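Long-range contacts in WipB (Legionella pneumophila, PDB 5NNY), which acts as a translocated Ser/Thr phosphatase, of which this chain is the phosphatase domain, and targets the host lysosomal nutrient-sensing machinery: residues I6-L11 against I91-D96; L16-I21 against K110-L115; E97-G102 against G130-E135; A120-L125 against K187-I192; K205-A210 against T303-H308. One frame throughout, in Å; residues are numbered along the deposited sequence. Where two conformers were deposited one is given.

Interaction 1 (I6-L11 against I91-D96); sequences ISMGDL and IRLIGD
Segments 6-8 and 91-93 run parallel, with short axes 4.6 Å apart and 17° askew. They pair strands 6-8 and 90-93 at one edge of the central sheet of this calcineurin-like phosphoesterase fold. Arg-92 is held through both backbone polar atoms. Its N donates to Ile-6 O at 2.7 Å, and its O accepts from Met-8 N at 2.8 Å, nearly along the C=O axis. Ile-94 N then donates to Met-8 O at 3.1 Å. Beyond the strands, a water bridges Gly-9 O and Gly-95 N. Leu-11 N adds a weak bond to Gly-95 O.

Met-8 and Ile-91 lie alongside each other on one face of the sheet, with Met-8 CE 3.6 Å from Ile-91 CG2. On the other face, the guanidinium of Arg-92 forms salt bridges with Glu-123 and Asp-5. Ile-94 CG2 packs against the backbone of Gly-9, 3.5 Å from its C.

Each segment carries a Gly-Asp pair, as in metallophosphoesterases, whose aspartates bind metal; Asp-10 and Asp-96 probably correspond. Acid oxygens as close as theirs would probably need a proton or cation nearby. The two carboxylates stack with planes 24° apart, and Asp-10 OD1 lies 3.3 Å from Asp-96 OD2.

Interaction 2 (L16-I21 against K110-L115); sequences LLFLNI and KLLQAL
Apolar packing carries this contact; no hydrogen bond crosses it. Segments 16-21 and 110-115, of helices 15-24 and 105-117, run roughly the same way, at 28°, with short axes 11.5 Å apart. Side chains must therefore bridge the distance. Phe-18 does most of this. Its CG is anti to the backbone N (chi1 -166°), which extends the ring from its own helix into a group of leucines.

Three leucines meet CD2, CE2 and CZ in turn, all obliquely, Leu-112 from the other side of the ring plane than Leu-111 and Leu-115. Leu-111 CD1 lies 3.8 Å from Phe-18 CD2, the two side chains sliding past each other in opposite directions. Leu-112 crosses Phe-18 at about a right angle and brings CD2 to 3.8 Å from Phe-18 CE2. Leu-115 comes tip to tip, with CD1 3.7 Å from Phe-18 CZ. Leu-19 adds a looser touch, CD1 to Leu-111 CD2 at 4.2 Å.

Polar bonds stay within each helix or lead to other partners. Lys-110 NZ donates to Gln-113 OE1 at 2.6 Å and also forms a salt bridge with Glu-177. Asn-20 OD1 is hydrogen-bonded to Tyr-35 OH.

Each helix follows a parallel strand, 6-8 or 90-93. Phe-18 also reaches Met-8 and Leu-11. This is the helix layer packed against a central sheet that is typical of the calcineurin-like phosphoesterase fold.

Interaction 3 (E97-G102 against G130-E135); sequences ELVDRG and GIEFVE
Gly-130, near the start of helix 128-138, faces the loop 97-102 with bare backbone. Its CA is 4.3 Å from Glu-97 OE1, an oxygen that is hydrogen-bonded to Tyr-186 OH.

Glu-132 comes next. Its CG is anti to the backbone N (chi1 172°) and the chain is extended, so the carboxylate reaches Val-99 obliquely. Val-99 CG1 lies 3.3 Å from Glu-132 OE1 and 3.5 Å from its CD. The same OE1 is hydrogen-bonded to Gln-156 NE2, so the acid keeps a polar partner beside the methyl.

Phe-133 also has CG anti to the backbone N (chi1 -177°). This turns one ring face to Leu-98, whose CD1 makes a CH-pi contact. That methyl is 4.0 Å from the ring centroid, 27° off the normal and shifted toward the CD2 side. Val-99 CG2 packs at the root of the ring, 3.8 Å from Phe-133 CB.

With Gly-95 and Asp-96 the loop reads GDxxxDRG, probably the GDxxDRG signature of PPP-type phosphatases with one residue more. It leads from strand 90-93 to helix 105-117. Leu-98 and Phe-133 both touch that helix at Leu-109, Tyr-186 of helix 175-186 meets Phe-133 edge-to-face, and Phe-161 of helix 159-169 touches Val-99, Glu-132 and Phe-133.

Interaction 4 (A120-L125 against K187-I192); sequences ADFEIL and KKHLKI
The rings of Phe-122 and His-189 form an offset stack, with centroids 3.8 Å apart and planes at 7°. The stack lies in the central sheet of the phosphoesterase fold, where strands 121-125 and 190-198 begin to pair in parallel. His-189 CD2 sits over the centre of one Phe-122 face, and Phe-122 CZ over one His-189 face. Ile-124 CD1 lies at the phenyl edge; Phe-122 O and a water lie at the imidazole edge. His-189 NE2 makes a weak bond to that water, which also bonds Ala-120 O and Phe-122 N. ND1 donates to Val-185 O; with both nitrogens as donors the ring may be protonated.

Ile-124 N donates to His-189 O at 2.9 Å, and Lys-191 N to Ile-124 O at 2.9 Å. Ile-124 CG2 packs on Leu-190 CD1 at 3.8 Å.

Glu-123 uses both carboxylate oxygens. OE1 serves Arg-92 and Ser-194. Lys-191, bent at chi2 and chi4, brings NZ 2.8 Å from Glu-123 OE2 in a salt bridge, approaching from above the carboxylate plane.

Interaction 5 (K205-A210 against T303-H308); sequences KVFSHA and TFIHGH
Phe-207 and Ile-305 both have CG or CG1 anti to the carbonyl carbon (chi1 -63° and -66°), which lays their side chains alongside each other. Phe-207 CE2 is 3.5 Å from Ile-305 CD1. On the other face, Val-206 CB packs 3.9 Å from Phe-304 CD1.

The backbones pair in parallel. Val-206 N donates to Thr-303 O at 2.9 Å, and Val-206 O accepts from Ile-305 N at 2.9 Å. Ser-208 N donates to Ile-305 O at 3.2 Å.

The strands then give way to loops, where the bonding changes. Ser-208 OG sits in the crowded position (chi1 61°) and donates to Ala-210 O at 2.5 Å. Gly-307 N donates to His-209 O at 2.9 Å, from above the carbonyl plane. His-306 ND1 donates to Gly-307 O, with that oxygen in its ring plane.

Ser-His-Ala and Gly-His sequences at such strand ends recall metal-binding loops of calcineurin-like phosphatases. His-209 ND1 is the donor to Ile-94 O; if the ring is neutral, NE2 would be unprotonated, possibly to meet a metal as in relatives.

In the fold
Interactions 1, 4 and 5 all pair parallel strands of one sheet. Interactions 1 and 4 are joined by neighbouring strands 90-93 and 121-125 and by the Arg-92 to Glu-123 salt bridge. Interaction 5 lies at the far edge of the sheet and is only partly buried. Interaction 2 is a buried, purely apolar contact in the helix layer, reaching interaction 1 through Met-8 on Phe-18. Interaction 3, also buried, sets a loop against a helix without hydrogen bonds between them and touches interaction 4 at Ile-124 and Leu-190. Salt bridges lie within the sheet, whereas Asp-10, Asp-96 and His-209 meet at strand ends across interactions 1 and 5, consistent with a phosphatase active site there.

Interaction 1 (I6-L11 against I91-D96)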
# COMPACT_ATOMS: atom_id res chain seq x y z
N ILE A 6 10.55 9.75 -6.73
CA ILE A 6 9.83 10.10 -5.51
C ILE A 6 9.71 8.84 -4.69
O ILE A 6 9.21 7.82 -5.18
CB ILE A 6 8.43 10.67 -5.81
CG1 ILE A 6 8.46 11.66 -6.96
CG2 ILE A 6 7.84 11.35 -4.57
CD1 ILE A 6 9.41 12.78 -6.73
N SER A 7 10.20 8.88 -3.46
CA SER A 7 9.95 7.82 -2.51
C SER A 7 9.21 8.43 -1.34
O SER A 7 9.73 9.33 -0.68
CB SER A 7 11.26 7.17 -2.05
OG SER A 7 11.85 6.47 -3.13
N MET A 8 7.99 7.95 -1.09
CA MET A 8 7.15 8.44 -0.02
C MET A 8 7.29 7.54 1.20
O MET A 8 7.30 6.32 1.08
CB MET A 8 5.68 8.46 -0.45
CG MET A 8 5.42 9.28 -1.67
SD MET A 8 3.68 9.68 -1.74
CE MET A 8 3.64 10.63 -3.27
N GLY A 9 7.36 8.16 2.37
CA GLY A 9 7.34 7.42 3.61
C GLY A 9 5.98 6.80 3.87
O GLY A 9 5.09 6.76 3.02
N ASP A 10 5.84 6.28 5.09
CA ASP A 10 4.57 5.66 5.48
C ASP A 10 3.51 6.75 5.61
O ASP A 10 3.61 7.62 6.48
CB ASP A 10 4.73 4.89 6.78
CG ASP A 10 5.45 3.56 6.57
OD1 ASP A 10 5.07 2.80 5.65
OD2 ASP A 10 6.41 3.30 7.33
N LEU A 11 2.49 6.69 4.76
CA LEU A 11 1.45 7.72 4.72
C LEU A 11 0.44 7.59 5.84
O LEU A 11 -0.25 8.59 6.15
CB LEU A 11 0.72 7.69 3.38
CG LEU A 11 1.60 8.07 2.19
CD1 LEU A 11 0.94 7.63 0.90
CD2 LEU A 11 1.85 9.58 2.19
N ILE A 91 7.00 7.27 -8.79
CA ILE A 91 6.54 7.46 -7.41
C ILE A 91 6.57 6.11 -6.73
O ILE A 91 5.88 5.18 -7.17
CB ILE A 91 5.12 8.04 -7.37
CG1 ILE A 91 4.98 9.22 -8.33
CG2 ILE A 91 4.75 8.43 -5.96
CD1 ILE A 91 3.58 9.36 -8.91
N ARG A 92 7.35 5.98 -5.66
CA ARG A 92 7.38 4.76 -4.86
C ARG A 92 6.71 5.03 -3.52
O ARG A 92 7.15 5.92 -2.78
CB ARG A 92 8.80 4.25 -4.63
CG ARG A 92 9.50 3.67 -5.83
CD ARG A 92 10.82 2.99 -5.42
NE ARG A 92 11.47 2.36 -6.58
CZ ARG A 92 12.26 3.01 -7.42
NH1 ARG A 92 12.49 4.29 -7.22
NH2 ARG A 92 12.80 2.38 -8.46
N LEU A 93 5.67 4.27 -3.21
CA LEU A 93 5.04 4.32 -1.89
C LEU A 93 5.61 3.20 -1.02
O LEU A 93 5.38 2.02 -1.28
CB LEU A 93 3.52 4.18 -2.03
CG LEU A 93 2.70 5.41 -2.49
CD1 LEU A 93 3.11 5.95 -3.85
CD2 LEU A 93 1.18 5.09 -2.48
N ILE A 94 6.34 3.58 0.04
CA ILE A 94 6.92 2.59 0.93
C ILE A 94 5.84 1.87 1.74
O ILE A 94 6.10 0.81 2.33
CB ILE A 94 8.00 3.27 1.81
CG1 ILE A 94 9.21 2.36 2.00
CG2 ILE A 94 7.44 3.73 3.14
CD1 ILE A 94 10.22 2.46 0.88
N GLY A 95 4.62 2.40 1.76
CA GLY A 95 3.49 1.63 2.20
C GLY A 95 2.59 2.40 3.14
O GLY A 95 2.64 3.63 3.23
N ASP A 96 1.76 1.64 3.84
CA ASP A 96 0.78 2.17 4.79
C ASP A 96 -0.11 3.22 4.14
O ASP A 96 -0.57 4.15 4.79
CB ASP A 96 1.46 2.73 6.03
CG ASP A 96 2.12 1.66 6.88
OD1 ASP A 96 2.05 0.47 6.52
OD2 ASP A 96 2.73 2.01 7.91
O HOH W 1 3.85 5.25 1.17

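Interaction 2 (L16-I21 against K110-L115)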
# COMPACT_ATOMS: atom_id res chain seq x y z
N LEU A 16 -4.45 13.71 2.53
CA LEU A 16 -3.99 15.08 2.33
C LEU A 16 -2.48 15.13 2.25
O LEU A 16 -1.91 15.86 1.43
CB LEU A 16 -4.47 16.00 3.45
CG LEU A 16 -4.01 17.47 3.43
CD1 LEU A 16 -4.37 18.24 2.12
CD2 LEU A 16 -4.55 18.21 4.65
N LEU A 17 -1.80 14.37 3.12
CA LEU A 17 -0.36 14.24 3.00
C LEU A 17 0.03 13.71 1.63
O LEU A 17 0.92 14.27 0.98
CB LEU A 17 0.16 13.32 4.11
CG LEU A 17 1.63 12.90 4.08
CD1 LEU A 17 2.60 14.09 4.09
CD2 LEU A 17 1.92 11.95 5.24
N PHE A 18 -0.66 12.65 1.17
CA PHE A 18 -0.46 12.13 -0.19
C PHE A 18 -0.64 13.22 -1.24
O PHE A 18 0.21 13.40 -2.12
CB PHE A 18 -1.42 10.96 -0.43
CG PHE A 18 -1.09 10.12 -1.65
CD1 PHE A 18 0.21 9.97 -2.10
CD2 PHE A 18 -2.10 9.47 -2.35
CE1 PHE A 18 0.49 9.18 -3.22
CE2 PHE A 18 -1.83 8.69 -3.46
CZ PHE A 18 -0.53 8.55 -3.90
N LEU A 19 -1.76 13.95 -1.17
CA LEU A 19 -1.97 15.07 -2.09
C LEU A 19 -0.82 16.08 -2.02
O LEU A 19 -0.34 16.54 -3.06
CB LEU A 19 -3.29 15.77 -1.77
CG LEU A 19 -3.67 16.83 -2.82
CD1 LEU A 19 -4.33 16.17 -4.01
CD2 LEU A 19 -4.61 17.88 -2.25
N ASN A 20 -0.40 16.45 -0.82
CA ASN A 20 0.63 17.47 -0.67
C ASN A 20 1.92 17.06 -1.38
O ASN A 20 2.52 17.85 -2.12
CB ASN A 20 0.90 17.72 0.82
CG ASN A 20 1.49 19.09 1.08
OD1 ASN A 20 1.21 20.06 0.36
ND2 ASN A 20 2.31 19.18 2.12
N ILE A 21 2.34 15.81 -1.18
CA ILE A 21 3.58 15.35 -1.80
C ILE A 21 3.44 15.35 -3.32
O ILE A 21 4.34 15.82 -4.04
CB ILE A 21 3.97 13.97 -1.26
CG1 ILE A 21 4.21 14.03 0.25
CG2 ILE A 21 5.23 13.46 -1.95
CD1 ILE A 21 4.27 12.64 0.90
N LYS A 110 -9.29 6.76 -4.57
CA LYS A 110 -9.65 7.61 -5.70
C LYS A 110 -8.44 8.33 -6.25
O LYS A 110 -8.36 8.57 -7.46
CB LYS A 110 -10.71 8.63 -5.29
CG LYS A 110 -12.09 8.04 -5.04
CD LYS A 110 -12.54 7.14 -6.19
CE LYS A 110 -13.45 7.87 -7.17
NZ LYS A 110 -13.71 7.04 -8.41
N LEU A 111 -7.50 8.70 -5.38
CA LEU A 111 -6.26 9.33 -5.84
C LEU A 111 -5.43 8.37 -6.67
O LEU A 111 -4.92 8.74 -7.73
CB LEU A 111 -5.45 9.86 -4.65
CG LEU A 111 -5.91 11.24 -4.15
CD1 LEU A 111 -5.21 11.59 -2.87
CD2 LEU A 111 -5.64 12.33 -5.21
N LEU A 112 -5.27 7.13 -6.18
CA LEU A 112 -4.57 6.12 -6.96
C LEU A 112 -5.23 5.91 -8.32
O LEU A 112 -4.55 5.76 -9.33
CB LEU A 112 -4.50 4.80 -6.19
CG LEU A 112 -3.72 4.82 -4.88
CD1 LEU A 112 -3.77 3.46 -4.16
CD2 LEU A 112 -2.25 5.26 -5.13
N GLN A 113 -6.56 5.85 -8.35
CA GLN A 113 -7.27 5.66 -9.62
C GLN A 113 -6.99 6.78 -10.61
O GLN A 113 -6.75 6.53 -11.80
CB GLN A 113 -8.77 5.54 -9.34
CG GLN A 113 -9.63 5.22 -10.55
CD GLN A 113 -11.08 5.08 -10.13
OE1 GLN A 113 -11.59 5.93 -9.40
NE2 GLN A 113 -11.74 4.01 -10.56
N ALA A 114 -7.01 8.03 -10.15
CA ALA A 114 -6.69 9.15 -11.02
C ALA A 114 -5.24 9.11 -11.49
O ALA A 114 -4.94 9.40 -12.66
CB ALA A 114 -6.96 10.47 -10.31
N LEU A 115 -4.31 8.75 -10.60
CA LEU A 115 -2.92 8.59 -11.02
C LEU A 115 -2.81 7.57 -12.14
O LEU A 115 -2.17 7.83 -13.18
CB LEU A 115 -2.06 8.18 -9.82
CG LEU A 115 -1.77 9.28 -8.80
CD1 LEU A 115 -1.07 8.72 -7.56
CD2 LEU A 115 -0.92 10.39 -9.45

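Interaction 3 (E97-G102 against G130-E135)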
# COMPACT_ATOMS: atom_id res chain seq x y z
N GLU A 97 -0.35 3.06 2.83
CA GLU A 97 -1.23 3.99 2.13
C GLU A 97 -2.72 3.68 2.36
O GLU A 97 -3.58 4.54 2.10
CB GLU A 97 -0.88 4.00 0.63
CG GLU A 97 -1.32 2.78 -0.18
CD GLU A 97 -0.69 1.47 0.26
OE1 GLU A 97 -1.38 0.43 0.20
OE2 GLU A 97 0.49 1.46 0.68
N LEU A 98 -3.02 2.49 2.90
CA LEU A 98 -4.38 2.05 3.21
C LEU A 98 -4.40 1.36 4.57
O LEU A 98 -3.36 0.96 5.09
CB LEU A 98 -4.91 1.10 2.13
CG LEU A 98 -5.05 1.58 0.69
CD1 LEU A 98 -5.38 0.40 -0.25
CD2 LEU A 98 -6.13 2.67 0.57
N VAL A 99 -5.60 1.21 5.15
CA VAL A 99 -5.84 0.47 6.40
C VAL A 99 -4.97 1.01 7.53
O VAL A 99 -4.10 0.30 8.05
CB VAL A 99 -5.60 -1.04 6.22
CG1 VAL A 99 -6.18 -1.85 7.43
CG2 VAL A 99 -6.21 -1.53 4.93
N ASP A 100 -5.22 2.25 7.95
CA ASP A 100 -4.31 2.88 8.90
C ASP A 100 -5.06 4.01 9.60
O ASP A 100 -6.30 4.04 9.59
CB ASP A 100 -3.02 3.33 8.20
CG ASP A 100 -1.79 3.30 9.11
OD1 ASP A 100 -1.87 3.85 10.24
OD2 ASP A 100 -0.75 2.75 8.69
N ARG A 101 -4.31 4.93 10.21
CA ARG A 101 -4.90 5.93 11.11
C ARG A 101 -5.68 7.03 10.38
O ARG A 101 -6.49 7.72 11.03
CB ARG A 101 -3.80 6.59 11.94
CG ARG A 101 -3.30 5.70 13.06
CD ARG A 101 -1.90 6.04 13.53
NE ARG A 101 -1.80 5.98 14.99
CZ ARG A 101 -1.76 4.86 15.71
NH1 ARG A 101 -1.66 4.93 17.03
NH2 ARG A 101 -1.81 3.67 15.12
N GLY A 102 -5.48 7.19 9.08
CA GLY A 102 -6.15 8.26 8.34
C GLY A 102 -7.67 8.10 8.30
O GLY A 102 -8.26 7.17 8.86
N GLY A 130 -1.48 -2.77 4.06
CA GLY A 130 -2.00 -3.01 2.74
C GLY A 130 -2.46 -4.43 2.48
O GLY A 130 -3.41 -4.68 1.82
N ILE A 131 -1.80 -5.38 3.12
CA ILE A 131 -2.16 -6.75 2.98
C ILE A 131 -3.58 -7.06 3.57
O ILE A 131 -4.20 -7.95 3.16
CB ILE A 131 -1.03 -7.63 3.55
CG1 ILE A 131 -0.64 -8.71 2.60
CG2 ILE A 131 -1.41 -8.21 4.87
CD1 ILE A 131 0.70 -9.28 2.91
N GLU A 132 -4.03 -6.31 4.55
CA GLU A 132 -5.35 -6.49 5.06
C GLU A 132 -6.37 -6.07 3.97
O GLU A 132 -7.37 -6.71 3.80
CB GLU A 132 -5.55 -5.70 6.32
CG GLU A 132 -6.96 -5.68 6.78
CD GLU A 132 -7.15 -5.12 8.19
OE1 GLU A 132 -6.21 -4.81 8.88
OE2 GLU A 132 -8.29 -4.97 8.58
N PHE A 133 -6.09 -4.99 3.26
CA PHE A 133 -6.98 -4.61 2.16
C PHE A 133 -6.98 -5.67 1.05
O PHE A 133 -8.05 -6.03 0.53
CB PHE A 133 -6.56 -3.24 1.60
CG PHE A 133 -7.46 -2.72 0.50
CD1 PHE A 133 -8.74 -2.30 0.78
CD2 PHE A 133 -7.02 -2.71 -0.82
CE1 PHE A 133 -9.58 -1.82 -0.23
CE2 PHE A 133 -7.83 -2.22 -1.84
CZ PHE A 133 -9.12 -1.79 -1.54
N VAL A 134 -5.80 -6.20 0.72
CA VAL A 134 -5.68 -7.27 -0.26
C VAL A 134 -6.56 -8.45 0.15
O VAL A 134 -7.32 -9.00 -0.65
CB VAL A 134 -4.21 -7.69 -0.41
CG1 VAL A 134 -4.13 -9.02 -1.16
CG2 VAL A 134 -3.41 -6.59 -1.09
N GLU A 135 -6.41 -8.89 1.39
CA GLU A 135 -7.12 -10.08 1.85
C GLU A 135 -8.62 -9.86 1.83
O GLU A 135 -9.37 -10.71 1.35
CB GLU A 135 -6.65 -10.46 3.26
CG GLU A 135 -7.13 -11.86 3.69
CD GLU A 135 -6.82 -12.14 5.15
OE1 GLU A 135 -7.63 -11.71 6.02
OE2 GLU A 135 -5.77 -12.76 5.42

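Interaction 4 (A120-L125 against K187-I192)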
# COMPACT_ATOMS: atom_id res chain seq x y z
N ALA A 120 0.29 8.24 -14.64
CA ALA A 120 1.42 8.41 -13.74
C ALA A 120 2.09 7.07 -13.47
O ALA A 120 1.47 6.01 -13.56
CB ALA A 120 0.99 9.08 -12.43
N ASP A 121 3.38 7.12 -13.19
CA ASP A 121 4.17 5.93 -12.91
C ASP A 121 4.32 5.80 -11.40
O ASP A 121 4.91 6.67 -10.76
CB ASP A 121 5.54 6.04 -13.59
CG ASP A 121 6.31 4.73 -13.57
OD1 ASP A 121 5.70 3.68 -13.28
OD2 ASP A 121 7.53 4.77 -13.83
N PHE A 122 3.77 4.72 -10.82
CA PHE A 122 3.81 4.56 -9.38
C PHE A 122 3.91 3.10 -8.99
O PHE A 122 3.51 2.20 -9.73
CB PHE A 122 2.60 5.23 -8.68
CG PHE A 122 1.26 4.57 -8.94
CD1 PHE A 122 0.53 4.87 -10.08
CD2 PHE A 122 0.69 3.72 -8.00
CE1 PHE A 122 -0.72 4.30 -10.31
CE2 PHE A 122 -0.55 3.13 -8.20
CZ PHE A 122 -1.26 3.42 -9.36
N GLU A 123 4.51 2.84 -7.84
CA GLU A 123 4.53 1.48 -7.31
C GLU A 123 4.33 1.54 -5.81
O GLU A 123 4.70 2.51 -5.15
CB GLU A 123 5.83 0.73 -7.63
CG GLU A 123 7.06 1.43 -7.15
CD GLU A 123 8.33 0.76 -7.64
OE1 GLU A 123 9.29 0.71 -6.86
OE2 GLU A 123 8.35 0.28 -8.80
N ILE A 124 3.73 0.46 -5.30
CA ILE A 124 3.28 0.33 -3.92
C ILE A 124 3.96 -0.89 -3.32
O ILE A 124 3.80 -2.00 -3.82
CB ILE A 124 1.76 0.19 -3.83
CG1 ILE A 124 1.10 1.39 -4.50
CG2 ILE A 124 1.30 0.11 -2.38
CD1 ILE A 124 -0.42 1.25 -4.69
N LEU A 125 4.73 -0.67 -2.26
CA LEU A 125 5.46 -1.75 -1.62
C LEU A 125 4.55 -2.45 -0.62
O LEU A 125 3.89 -1.78 0.18
CB LEU A 125 6.72 -1.23 -0.93
CG LEU A 125 7.82 -0.92 -1.95
CD1 LEU A 125 8.88 -0.03 -1.36
CD2 LEU A 125 8.42 -2.21 -2.49
N LYS A 187 -3.88 -3.61 -7.28
CA LYS A 187 -3.10 -4.85 -7.17
C LYS A 187 -2.02 -4.95 -8.24
O LYS A 187 -0.99 -5.59 -8.01
CB LYS A 187 -4.02 -6.08 -7.22
CG LYS A 187 -4.63 -6.40 -8.59
CD LYS A 187 -5.41 -7.70 -8.54
CE LYS A 187 -5.92 -8.13 -9.92
NZ LYS A 187 -6.87 -9.27 -9.75
N LYS A 188 -2.23 -4.37 -9.41
CA LYS A 188 -1.21 -4.50 -10.43
C LYS A 188 -0.06 -3.52 -10.25
O LYS A 188 0.92 -3.60 -10.99
CB LYS A 188 -1.85 -4.37 -11.81
CG LYS A 188 -2.74 -5.58 -12.16
CD LYS A 188 -3.79 -5.28 -13.23
CE LYS A 188 -4.99 -6.27 -13.15
NZ LYS A 188 -4.68 -7.66 -13.61
N HIS A 189 -0.14 -2.62 -9.26
CA HIS A 189 0.96 -1.72 -8.95
C HIS A 189 1.69 -2.13 -7.68
O HIS A 189 2.62 -1.44 -7.24
CB HIS A 189 0.45 -0.27 -8.81
CG HIS A 189 0.08 0.35 -10.12
ND1 HIS A 189 -1.16 0.17 -10.70
CD2 HIS A 189 0.80 1.10 -10.99
CE1 HIS A 189 -1.19 0.81 -11.86
NE2 HIS A 189 -0.01 1.38 -12.05
N LEU A 190 1.30 -3.27 -7.11
CA LEU A 190 1.92 -3.81 -5.91
C LEU A 190 3.22 -4.54 -6.25
O LEU A 190 3.32 -5.24 -7.26
CB LEU A 190 0.94 -4.78 -5.26
CG LEU A 190 0.66 -4.90 -3.76
CD1 LEU A 190 0.68 -3.56 -3.04
CD2 LEU A 190 -0.71 -5.60 -3.56
N LYS A 191 4.22 -4.35 -5.40
CA LYS A 191 5.48 -5.07 -5.48
C LYS A 191 5.86 -5.46 -4.06
O LYS A 191 5.62 -4.71 -3.13
CB LYS A 191 6.60 -4.21 -6.08
CG LYS A 191 6.27 -3.60 -7.43
CD LYS A 191 7.08 -4.24 -8.52
CE LYS A 191 7.02 -3.44 -9.82
NZ LYS A 191 8.05 -2.36 -9.83
N ILE A 192 6.44 -6.66 -3.91
CA ILE A 192 6.95 -7.05 -2.60
C ILE A 192 8.18 -6.22 -2.26
O ILE A 192 8.29 -5.65 -1.16
CB ILE A 192 7.30 -8.55 -2.55
CG1 ILE A 192 6.15 -9.43 -2.99
CG2 ILE A 192 7.73 -8.94 -1.14
CD1 ILE A 192 6.50 -10.90 -2.95
O HOH W 2 2.39 3.01 -12.98

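Interaction 5 (K205-A210 against T303-H308)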
# COMPACT_ATOMS: atom_id res chain seq x y z
N LYS A 205 19.93 0.09 -5.25
CA LYS A 205 19.17 0.49 -4.08
C LYS A 205 17.92 -0.38 -4.04
O LYS A 205 17.15 -0.38 -5.01
CB LYS A 205 18.77 1.96 -4.13
CG LYS A 205 19.91 2.95 -4.29
CD LYS A 205 19.38 4.38 -4.22
CE LYS A 205 20.27 5.32 -5.03
NZ LYS A 205 19.98 6.76 -4.74
N VAL A 206 17.72 -1.11 -2.95
CA VAL A 206 16.57 -2.00 -2.79
C VAL A 206 15.57 -1.32 -1.87
O VAL A 206 15.94 -0.85 -0.79
CB VAL A 206 16.98 -3.39 -2.26
CG1 VAL A 206 15.76 -4.20 -1.81
CG2 VAL A 206 17.73 -4.15 -3.35
N PHE A 207 14.30 -1.27 -2.29
CA PHE A 207 13.22 -0.65 -1.54
C PHE A 207 12.29 -1.72 -1.00
O PHE A 207 11.96 -2.68 -1.70
CB PHE A 207 12.40 0.34 -2.39
CG PHE A 207 13.20 1.53 -2.89
CD1 PHE A 207 13.89 1.46 -4.08
CD2 PHE A 207 13.23 2.71 -2.16
CE1 PHE A 207 14.62 2.56 -4.54
CE2 PHE A 207 13.95 3.81 -2.62
CZ PHE A 207 14.65 3.73 -3.81
N SER A 208 11.86 -1.55 0.24
CA SER A 208 10.92 -2.46 0.86
C SER A 208 10.19 -1.66 1.92
O SER A 208 10.64 -0.59 2.31
CB SER A 208 11.62 -3.69 1.46
OG SER A 208 12.54 -3.30 2.48
N HIS A 209 9.03 -2.18 2.34
CA HIS A 209 8.30 -1.49 3.39
C HIS A 209 9.06 -1.50 4.72
O HIS A 209 9.08 -0.50 5.44
CB HIS A 209 6.91 -2.12 3.57
CG HIS A 209 6.22 -1.67 4.81
ND1 HIS A 209 5.76 -0.39 4.98
CD2 HIS A 209 5.95 -2.32 5.96
CE1 HIS A 209 5.20 -0.27 6.17
NE2 HIS A 209 5.30 -1.43 6.79
N ALA A 210 9.71 -2.62 5.04
CA ALA A 210 10.37 -2.82 6.33
C ALA A 210 11.80 -3.30 6.10
O ALA A 210 12.19 -3.62 4.97
CB ALA A 210 9.62 -3.85 7.19
N THR A 303 22.41 -0.44 -1.21
CA THR A 303 21.83 0.29 -0.09
C THR A 303 20.39 -0.17 0.05
O THR A 303 19.71 -0.38 -0.95
CB THR A 303 21.90 1.81 -0.30
OG1 THR A 303 21.24 2.14 -1.53
CG2 THR A 303 23.34 2.30 -0.40
N PHE A 304 19.94 -0.37 1.29
CA PHE A 304 18.56 -0.71 1.57
C PHE A 304 17.83 0.53 2.05
O PHE A 304 18.35 1.27 2.89
CB PHE A 304 18.46 -1.83 2.61
CG PHE A 304 18.96 -3.15 2.13
CD1 PHE A 304 18.13 -4.03 1.46
CD2 PHE A 304 20.29 -3.52 2.33
CE1 PHE A 304 18.59 -5.26 1.03
CE2 PHE A 304 20.76 -4.74 1.89
CZ PHE A 304 19.92 -5.62 1.25
N ILE A 305 16.62 0.75 1.53
CA ILE A 305 15.77 1.89 1.88
C ILE A 305 14.41 1.34 2.27
O ILE A 305 13.76 0.66 1.48
CB ILE A 305 15.61 2.87 0.70
CG1 ILE A 305 16.94 3.54 0.36
CG2 ILE A 305 14.50 3.87 0.99
CD1 ILE A 305 16.86 4.44 -0.86
N HIS A 306 13.96 1.67 3.48
CA HIS A 306 12.70 1.12 3.96
C HIS A 306 12.12 2.08 4.99
O HIS A 306 12.79 3.01 5.44
CB HIS A 306 12.91 -0.27 4.55
CG HIS A 306 14.03 -0.34 5.53
ND1 HIS A 306 13.88 0.08 6.84
CD2 HIS A 306 15.32 -0.72 5.40
CE1 HIS A 306 15.03 -0.07 7.47
NE2 HIS A 306 15.92 -0.57 6.63
N GLY A 307 10.86 1.83 5.36
CA GLY A 307 10.24 2.58 6.43
C GLY A 307 10.58 2.01 7.79
O GLY A 307 11.28 1.01 7.94
N HIS A 308 10.06 2.67 8.83
CA HIS A 308 10.37 2.33 10.21
C HIS A 308 9.08 2.24 11.02
O HIS A 308 8.42 3.25 11.28
CB HIS A 308 11.36 3.36 10.77
CG HIS A 308 12.56 3.56 9.89
ND1 HIS A 308 12.56 4.39 8.79
CD2 HIS A 308 13.79 3.00 9.93
CE1 HIS A 308 13.74 4.35 8.20
NE2 HIS A 308 14.51 3.51 8.88